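Local coordinates for protein 3-oxo-tetronate kinase (Cupriavidus necator, PDB 5DMH) that phosphorylates 3-oxo-tetronate at its 4-position with ATP, as a member of the four-carbon acid sugar kinase family, at residues A[44-49]-A[254-259]; A[148-153]-A[436-441]. One frame throughout, in Å; residues are numbered along the deposited sequence.

Contact 1: residues A[44-49]-A[254-259]; sequences ATDLAN and GGSGIA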
ATOM      1  N   ALA A  44       2.766   0.559  -2.065  1.00 15.66           N
ATOM      2  CA  ALA A  44       3.929   0.572  -2.927  1.00 15.77           C
ATOM      3  C   ALA A  44       5.200   0.110  -2.174  1.00 17.96           C
ATOM      4  O   ALA A  44       5.978  -0.707  -2.697  1.00 16.44           O
ATOM      5  CB  ALA A  44       4.128   1.969  -3.505  1.00 18.36           C
ATOM      6  N   THR A  45       5.443   0.638  -0.962  1.00 17.28           N
ATOM      7  CA  THR A  45       6.645   0.240  -0.223  1.00 14.84           C
ATOM      8  C   THR A  45       6.582  -1.231   0.219  1.00 15.10           C
ATOM      9  O   THR A  45       7.606  -1.915   0.227  1.00 17.85           O
ATOM     10  CB  THR A  45       6.976   1.154   1.014  1.00 15.48           C
ATOM     11  OG1 THR A  45       6.130   0.832   2.121  1.00 16.66           O
ATOM     12  CG2 THR A  45       6.903   2.646   0.683  1.00 18.55           C
ATOM     13  N   ASP A  46       5.394  -1.686   0.587  1.00 14.94           N
ATOM     14  CA  ASP A  46       5.116  -3.075   0.989  1.00 18.54           C
ATOM     15  C   ASP A  46       5.490  -4.005  -0.154  1.00 18.26           C
ATOM     16  O   ASP A  46       6.328  -4.882  -0.004  1.00 15.09           O
ATOM     17  CB  ASP A  46       3.627  -3.174   1.354  1.00 14.84           C
ATOM     18  CG  ASP A  46       3.158  -4.579   1.714  1.00 15.78           C
ATOM     19  OD1 ASP A  46       3.980  -5.507   1.897  1.00 17.21           O
ATOM     20  OD2 ASP A  46       1.916  -4.745   1.833  1.00 18.59           O
ATOM     21  N   LEU A  47       4.892  -3.786  -1.320  1.00 17.08           N
ATOM     22  CA  LEU A  47       5.268  -4.538  -2.521  1.00 19.05           C
ATOM     23  C   LEU A  47       6.766  -4.471  -2.860  1.00 21.47           C
ATOM     24  O   LEU A  47       7.397  -5.501  -3.082  1.00 17.14           O
ATOM     25  CB  LEU A  47       4.443  -4.041  -3.700  1.00 17.19           C
ATOM     26  CG  LEU A  47       4.810  -4.651  -5.056  1.00 16.03           C
ATOM     27  CD1 LEU A  47       4.674  -6.164  -5.016  1.00 19.59           C
ATOM     28  CD2 LEU A  47       3.949  -4.053  -6.123  1.00 20.07           C
ATOM     29  N   ALA A  48       7.351  -3.275  -2.899  1.00 15.73           N
ATOM     30  CA  ALA A  48       8.748  -3.159  -3.223  1.00 19.10           C
ATOM     31  C   ALA A  48       9.595  -3.934  -2.203  1.00 20.66           C
ATOM     32  O   ALA A  48      10.564  -4.568  -2.565  1.00 18.63           O
ATOM     33  CB  ALA A  48       9.188  -1.699  -3.313  1.00 19.14           C
ATOM     34  N   ASN A  49       9.214  -3.889  -0.938  1.00 17.04           N
ATOM     35  CA  ASN A  49       9.932  -4.657   0.082  1.00 21.08           C
ATOM     36  C   ASN A  49       9.965  -6.155  -0.253  1.00 20.32           C
ATOM     37  O   ASN A  49      11.010  -6.799  -0.185  1.00 20.64           O
ATOM     38  CB  ASN A  49       9.263  -4.427   1.442  1.00 19.65           C
ATOM     39  CG  ASN A  49       9.924  -5.207   2.580  1.00 20.07           C
ATOM     40  OD1 ASN A  49      11.107  -5.035   2.889  1.00 21.07           O
ATOM     41  ND2 ASN A  49       9.144  -6.082   3.199  1.00 20.37           N
ATOM     42  N   GLY A 254      -3.332  -8.063  -6.651  1.00 13.53           N
ATOM     43  CA  GLY A 254      -3.409  -8.479  -5.271  1.00 13.10           C
ATOM     44  C   GLY A 254      -2.654  -7.572  -4.338  1.00 15.56           C
ATOM     45  O   GLY A 254      -2.342  -6.414  -4.656  1.00 13.70           O
ATOM     46  N   GLY A 255      -2.350  -8.117  -3.167  1.00 15.52           N
ATOM     47  CA  GLY A 255      -1.492  -7.446  -2.211  1.00 16.63           C
ATOM     48  C   GLY A 255      -0.038  -7.772  -2.489  1.00 15.62           C
ATOM     49  O   GLY A 255       0.329  -8.174  -3.589  1.00 15.53           O
ATOM     50  N   SER A 256       0.819  -7.609  -1.486  1.00 12.15           N
ATOM     51  CA  SER A 256       2.228  -7.849  -1.705  1.00 15.97           C
ATOM     52  C   SER A 256       2.537  -9.334  -1.735  1.00 14.05           C
ATOM     53  O   SER A 256       3.519  -9.727  -2.330  1.00 16.23           O
ATOM     54  CB  SER A 256       3.100  -7.143  -0.658  1.00 16.45           C
ATOM     55  OG  SER A 256       2.841  -7.641   0.608  1.00 18.10           O
ATOM     56  N   GLY A 257       1.726 -10.148  -1.069  1.00 13.94           N
ATOM     57  CA  GLY A 257       1.999 -11.574  -0.996  1.00 19.14           C
ATOM     58  C   GLY A 257       2.013 -12.252  -2.347  1.00 14.74           C
ATOM     59  O   GLY A 257       2.792 -13.191  -2.593  1.00 15.87           O
ATOM     60  N   ILE A 258       1.131 -11.812  -3.239  1.00 14.54           N
ATOM     61  CA  ILE A 258       1.047 -12.473  -4.545  1.00 17.35           C
ATOM     62  C   ILE A 258       2.333 -12.273  -5.366  1.00 15.93           C
ATOM     63  O   ILE A 258       2.569 -12.984  -6.354  1.00 17.29           O
ATOM     64  CB  ILE A 258      -0.197 -12.033  -5.323  1.00 16.85           C
ATOM     65  CG1 ILE A 258      -0.470 -12.976  -6.494  1.00 14.89           C
ATOM     66  CG2 ILE A 258      -0.052 -10.613  -5.880  1.00 15.31           C
ATOM     67  CD1 ILE A 258      -0.643 -14.455  -6.085  1.00 19.90           C
ATOM     68  N   ALA A 259       3.161 -11.308  -4.967  1.00 14.56           N
ATOM     69  CA  ALA A 259       4.437 -11.047  -5.658  1.00 21.07           C
ATOM     70  C   ALA A 259       5.570 -11.939  -5.198  1.00 22.12           C
ATOM     71  O   ALA A 259       6.636 -11.972  -5.836  1.00 20.93           O
ATOM     72  CB  ALA A 259       4.855  -9.596  -5.496  1.00 17.20           C
TER
HETATM   73  O   HOH W   1      -0.122  -6.306   0.907  1.00 18.33           O

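Contact 2: residues A[148-153]-A[436-441]; sequences PAFPEN and GNFGGP. With ADP (adenosine-5'-diphosphate), chain C.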
ATOM      1  N   PRO A 148      -5.516 -10.782  -2.515  1.00 13.90           N
ATOM      2  CA  PRO A 148      -4.966  -9.954  -1.430  1.00 14.20           C
ATOM      3  C   PRO A 148      -4.340 -10.717  -0.257  1.00 12.94           C
ATOM      4  O   PRO A 148      -3.985 -10.079   0.728  1.00 14.69           O
ATOM      5  CB  PRO A 148      -6.180  -9.177  -0.955  1.00 13.34           C
ATOM      6  CG  PRO A 148      -7.374 -10.109  -1.247  1.00 15.30           C
ATOM      7  CD  PRO A 148      -6.996 -10.766  -2.544  1.00 14.95           C
ATOM      8  N   ALA A 149      -4.199 -12.045  -0.332  1.00 14.15           N
ATOM      9  CA  ALA A 149      -3.682 -12.795   0.814  1.00 13.94           C
ATOM     10  C   ALA A 149      -2.258 -12.369   1.228  1.00 14.26           C
ATOM     11  O   ALA A 149      -1.406 -12.018   0.375  1.00 16.06           O
ATOM     12  CB  ALA A 149      -3.722 -14.283   0.518  1.00 15.21           C
ATOM     13  N   PHE A 150      -1.995 -12.452   2.532  1.00 14.62           N
ATOM     14  CA  PHE A 150      -0.743 -11.984   3.095  1.00 17.44           C
ATOM     15  C   PHE A 150      -0.561 -12.678   4.454  1.00 16.27           C
ATOM     16  O   PHE A 150      -0.751 -12.066   5.499  1.00 14.95           O
ATOM     17  CB  PHE A 150      -0.843 -10.443   3.259  1.00 17.15           C
ATOM     18  CG  PHE A 150       0.479  -9.734   3.524  1.00 16.44           C
ATOM     19  CD1 PHE A 150       1.646 -10.427   3.792  1.00 17.54           C
ATOM     20  CD2 PHE A 150       0.529  -8.348   3.488  1.00 13.09           C
ATOM     21  CE1 PHE A 150       2.820  -9.768   4.020  1.00 17.80           C
ATOM     22  CE2 PHE A 150       1.701  -7.677   3.713  1.00 15.54           C
ATOM     23  CZ  PHE A 150       2.861  -8.382   3.981  1.00 19.63           C
ATOM     24  N   PRO A 151      -0.232 -13.979   4.434  1.00 15.37           N
ATOM     25  CA  PRO A 151      -0.168 -14.747   5.682  1.00 19.20           C
ATOM     26  C   PRO A 151       0.727 -14.138   6.758  1.00 21.78           C
ATOM     27  O   PRO A 151       0.397 -14.214   7.946  1.00 19.22           O
ATOM     28  CB  PRO A 151       0.395 -16.102   5.221  1.00 18.32           C
ATOM     29  CG  PRO A 151      -0.225 -16.266   3.852  1.00 20.48           C
ATOM     30  CD  PRO A 151      -0.133 -14.852   3.252  1.00 18.34           C
ATOM     31  N   GLU A 152       1.844 -13.553   6.354  1.00 19.52           N
ATOM     32  CA  GLU A 152       2.781 -12.948   7.282  1.00 18.37           C
ATOM     33  C   GLU A 152       2.104 -11.850   8.113  1.00 21.97           C
ATOM     34  O   GLU A 152       2.562 -11.514   9.221  1.00 21.93           O
ATOM     35  CB  GLU A 152       3.965 -12.360   6.507  1.00 20.05           C
ATOM     36  CG  GLU A 152       5.189 -11.960   7.344  1.00 26.74           C
ATOM     37  CD  GLU A 152       6.194 -11.047   6.606  1.00 28.32           C
ATOM     38  OE1 GLU A 152       5.983 -10.683   5.413  1.00 28.62           O
ATOM     39  OE2 GLU A 152       7.186 -10.630   7.252  1.00 25.93           O
ATOM     40  N   ASN A 153       1.052 -11.261   7.553  1.00 17.42           N
ATOM     41  CA  ASN A 153       0.279 -10.221   8.224  1.00 16.61           C
ATOM     42  C   ASN A 153      -1.120 -10.719   8.528  1.00 16.35           C
ATOM     43  O   ASN A 153      -2.047  -9.922   8.763  1.00 18.66           O
ATOM     44  CB  ASN A 153       0.228  -8.924   7.400  1.00 17.46           C
ATOM     45  CG  ASN A 153       1.167  -7.838   7.932  1.00 19.64           C
ATOM     46  OD1 ASN A 153       1.359  -7.694   9.141  1.00 23.33           O
ATOM     47  ND2 ASN A 153       1.769  -7.076   7.012  1.00 18.48           N
ATOM     48  N   GLY A 436      -2.049   1.277   7.636  1.00 13.60           N
ATOM     49  CA  GLY A 436      -2.723   1.443   8.899  1.00 11.73           C
ATOM     50  C   GLY A 436      -2.780   0.210   9.783  1.00 13.37           C
ATOM     51  O   GLY A 436      -2.606   0.300  11.005  1.00 15.14           O
ATOM     52  N   ASN A 437      -3.023  -0.948   9.183  1.00 15.70           N
ATOM     53  CA  ASN A 437      -3.154  -2.165   9.952  1.00 16.33           C
ATOM     54  C   ASN A 437      -1.819  -2.832  10.352  1.00 14.67           C
ATOM     55  O   ASN A 437      -1.823  -3.851  11.062  1.00 16.19           O
ATOM     56  CB  ASN A 437      -4.010  -3.176   9.166  1.00 18.31           C
ATOM     57  CG  ASN A 437      -5.465  -2.773   9.078  1.00 18.92           C
ATOM     58  OD1 ASN A 437      -6.059  -2.293  10.040  1.00 22.13           O
ATOM     59  ND2 ASN A 437      -6.055  -2.996   7.926  1.00 15.65           N
ATOM     60  N   PHE A 438      -0.692  -2.297   9.900  1.00 12.88           N
ATOM     61  CA  PHE A 438       0.578  -2.992  10.081  1.00 14.89           C
ATOM     62  C   PHE A 438       1.383  -2.486  11.269  1.00 14.19           C
ATOM     63  O   PHE A 438       1.114  -1.386  11.811  1.00 16.33           O
ATOM     64  CB  PHE A 438       1.436  -2.895   8.823  1.00 14.98           C
ATOM     65  CG  PHE A 438       0.868  -3.611   7.633  1.00 17.73           C
ATOM     66  CD1 PHE A 438      -0.245  -4.451   7.750  1.00 19.05           C
ATOM     67  CD2 PHE A 438       1.440  -3.421   6.376  1.00 18.22           C
ATOM     68  CE1 PHE A 438      -0.756  -5.099   6.615  1.00 22.35           C
ATOM     69  CE2 PHE A 438       0.932  -4.070   5.259  1.00 18.09           C
ATOM     70  CZ  PHE A 438      -0.163  -4.895   5.379  1.00 18.20           C
ATOM     71  N   GLY A 439       2.369  -3.295  11.659  1.00 15.68           N
ATOM     72  CA  GLY A 439       3.271  -2.971  12.740  1.00 18.37           C
ATOM     73  C   GLY A 439       2.743  -3.416  14.096  1.00 14.68           C
ATOM     74  O   GLY A 439       1.534  -3.499  14.311  1.00 16.17           O
ATOM     75  N   GLY A 440       3.666  -3.640  15.016  1.00 18.82           N
ATOM     76  CA  GLY A 440       3.335  -3.963  16.388  1.00 19.96           C
ATOM     77  C   GLY A 440       3.099  -2.712  17.212  1.00 19.29           C
ATOM     78  O   GLY A 440       3.200  -1.579  16.694  1.00 18.11           O
ATOM     79  N   PRO A 441       2.761  -2.888  18.500  1.00 18.35           N
ATOM     80  CA  PRO A 441       2.503  -1.744  19.384  1.00 17.38           C
ATOM     81  C   PRO A 441       3.623  -0.730  19.484  1.00 18.94           C
ATOM     82  O   PRO A 441       3.348   0.456  19.694  1.00 18.63           O
ATOM     83  CB  PRO A 441       2.303  -2.401  20.756  1.00 27.55           C
ATOM     84  CG  PRO A 441       1.875  -3.785  20.447  1.00 32.69           C
ATOM     85  CD  PRO A 441       2.513  -4.176  19.173  1.00 23.97           C
TER
HETATM   86  PB  ADP C 501      -5.323   3.259   6.716  1.00 15.16           P
HETATM   87  O1B ADP C 501      -3.916   2.904   6.246  1.00 14.52           O
HETATM   88  O2B ADP C 501      -5.545   2.841   8.160  1.00 15.66           O
HETATM   89  O3B ADP C 501      -6.417   2.806   5.760  1.00 16.15           O
HETATM   90  PA  ADP C 501      -5.515   6.006   5.721  1.00 15.91           P
HETATM   91  O1A ADP C 501      -4.634   7.137   6.080  1.00 17.02           O
HETATM   92  O2A ADP C 501      -5.462   5.362   4.378  1.00 14.95           O
HETATM   93  O3A ADP C 501      -5.348   4.879   6.885  1.00 12.58           O
HETATM   94  O5' ADP C 501      -7.059   6.415   5.865  1.00 16.92           O
HETATM   95  C5' ADP C 501      -7.581   6.970   7.064  1.00 15.23           C
HETATM   96  C4' ADP C 501      -8.567   8.077   6.703  1.00 16.66           C
HETATM   97  O4' ADP C 501      -9.353   8.399   7.839  1.00 17.38           O
HETATM   98  C3' ADP C 501      -7.853   9.354   6.281  1.00 18.61           C
HETATM   99  O3' ADP C 501      -8.583  10.039   5.245  1.00 16.92           O
HETATM  100  C2' ADP C 501      -7.857  10.148   7.549  1.00 17.46           C
HETATM  101  O2' ADP C 501      -7.621  11.524   7.336  1.00 18.03           O
HETATM  102  C1' ADP C 501      -9.220   9.793   8.092  1.00 14.30           C
HETATM  103  N9  ADP C 501      -9.282  10.080   9.521  1.00 19.02           N
HETATM  104  C8  ADP C 501      -8.319   9.844  10.446  1.00 21.63           C
HETATM  105  N7  ADP C 501      -8.706  10.268  11.658  1.00 19.87           N
HETATM  106  C5  ADP C 501      -9.945  10.790  11.498  1.00 16.97           C
HETATM  107  C6  ADP C 501     -10.914  11.437  12.383  1.00 19.38           C
HETATM  108  N6  ADP C 501     -10.595  11.549  13.689  1.00 16.08           N
HETATM  109  N1  ADP C 501     -12.089  11.833  11.855  1.00 18.33           N
HETATM  110  C2  ADP C 501     -12.383  11.678  10.547  1.00 20.13           C
HETATM  111  N3  ADP C 501     -11.539  11.113   9.654  1.00 18.13           N
HETATM  112  C4  ADP C 501     -10.319  10.673  10.087  1.00 18.79           C
HETATM  113  O   HOH W   2       3.034  -5.649  10.349  1.00 19.65           O

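Contact 1: residues A[44-49]-A[254-259]
In the sugar-binding N-terminal domain, Asp46 and Leu47 of helix 41-53 meet Ser256 and Ala259 in the loop that leaves strand 251-254. The helix follows strand 34-38, which runs parallel to 251-254 with strand 111-115 between them, so the contact joins two connections at the C-terminal ends of parallel strands. The backbones come close, with Leu47 CA 4.6 Å from Ser256 CA, and Ser256 CB packs against the backbone nitrogen of Leu47.

The polar half centres on the Asp46 carboxylate, which reaches the loop because CG lies anti to the backbone nitrogen (chi1 177°). With OG held between its own N and carbonyl carbon (chi1 63°), Ser256 donates from OG to Asp46 OD1 over 2.7 Å, approaching from above the carboxylate plane and 42° out of it. A water connects the other carboxylate oxygen to the same residue: it donates to Asp46 OD2 at 2.7 Å and accepts from Ser256 N at 2.9 Å.

One helix position further on, the apolar half begins. Leu47 extends its CD1 methyl to Ala259 CB, a tight approach of 3.5 Å. Ala259 is presented by a short 3-10 turn, in which its N bonds to Ser256 O at 3.1 Å.

Ser256 thus serves both carboxylate oxygens, one directly by its hydroxyl and one through the water on its backbone N-H. This two-point grip should restrict rotation of the buried Asp46 carboxylate, while the tight leucine-alanine contact limits how much closer helix and loop could come beside it.

Contact 2: residues A[148-153]-A[436-441]
Asn153 and Phe438 make the main van der Waals contact between the loops 148-153 and 436-441. The asparagine amide lies nearly flat over one face of the phenyl ring, the two planes 17° apart. Its ND2 stands above the ring centre and comes within 3.2 Å of Phe438 CE1. With the amide so close to parallel, the N-H bonds do not point squarely into the ring, and ND2 has its hydrogen-bond acceptor in Pro416 O. The Phe438 ring reaches across because CG lies anti to the carbonyl carbon (chi1 -66°).

The apolar contact proper is between aromatic rings. Phe150 and Phe438 have planes at 89° and centroids 5.7 Å apart, in an oblique approach whose nearest atoms are Phe150 CE2 and Phe438 CZ at 3.7 Å. Asn153 CB covers one face of the Phe150 ring, so Asn153 packs on both phenylalanines. The turn that places it there is held by Asn153 N bonding to Phe150 O at 2.8 Å.

Polar bridging falls to a water, which donates to Asn153 OD1 at 2.9 Å and accepts from Gly439 N at 2.8 Å. The asparagine is therefore fixed by its oxygen as well as its nitrogen.

At the start of the second loop, Gly436 N donates to ADP O1B, on the beta phosphate, at 2.8 Å. The same short loop that binds this phosphate thus sets Phe438 against the sugar-binding domain, an interface in the cleft between the two domains of this four-carbon acid sugar kinase.

In the fold
Both contacts are buried, but contact 1 lies wholly within the sugar-binding domain, whereas contact 2 joins that domain to the nucleotide-binding one by a loop whose first residue, Gly436, binds the ADP beta phosphate. Their chemistry differs accordingly: each has a bridging water, but contact 1 adds a direct side-chain hydrogen bond and a methyl contact, whereas contact 2 relies on aromatic and amide packing. Their centres are 12 Å apart and they touch: Ser256 OG and Asp46 OD2 pack against Phe150 CE2, and Asp46 OD2 also lies against Phe438 CE2. Helix 41-53 and loop 148-153 share a further neighbour, Gln413 of strand 407-415, which hydrogen-bonds to Asn49 and Glu152.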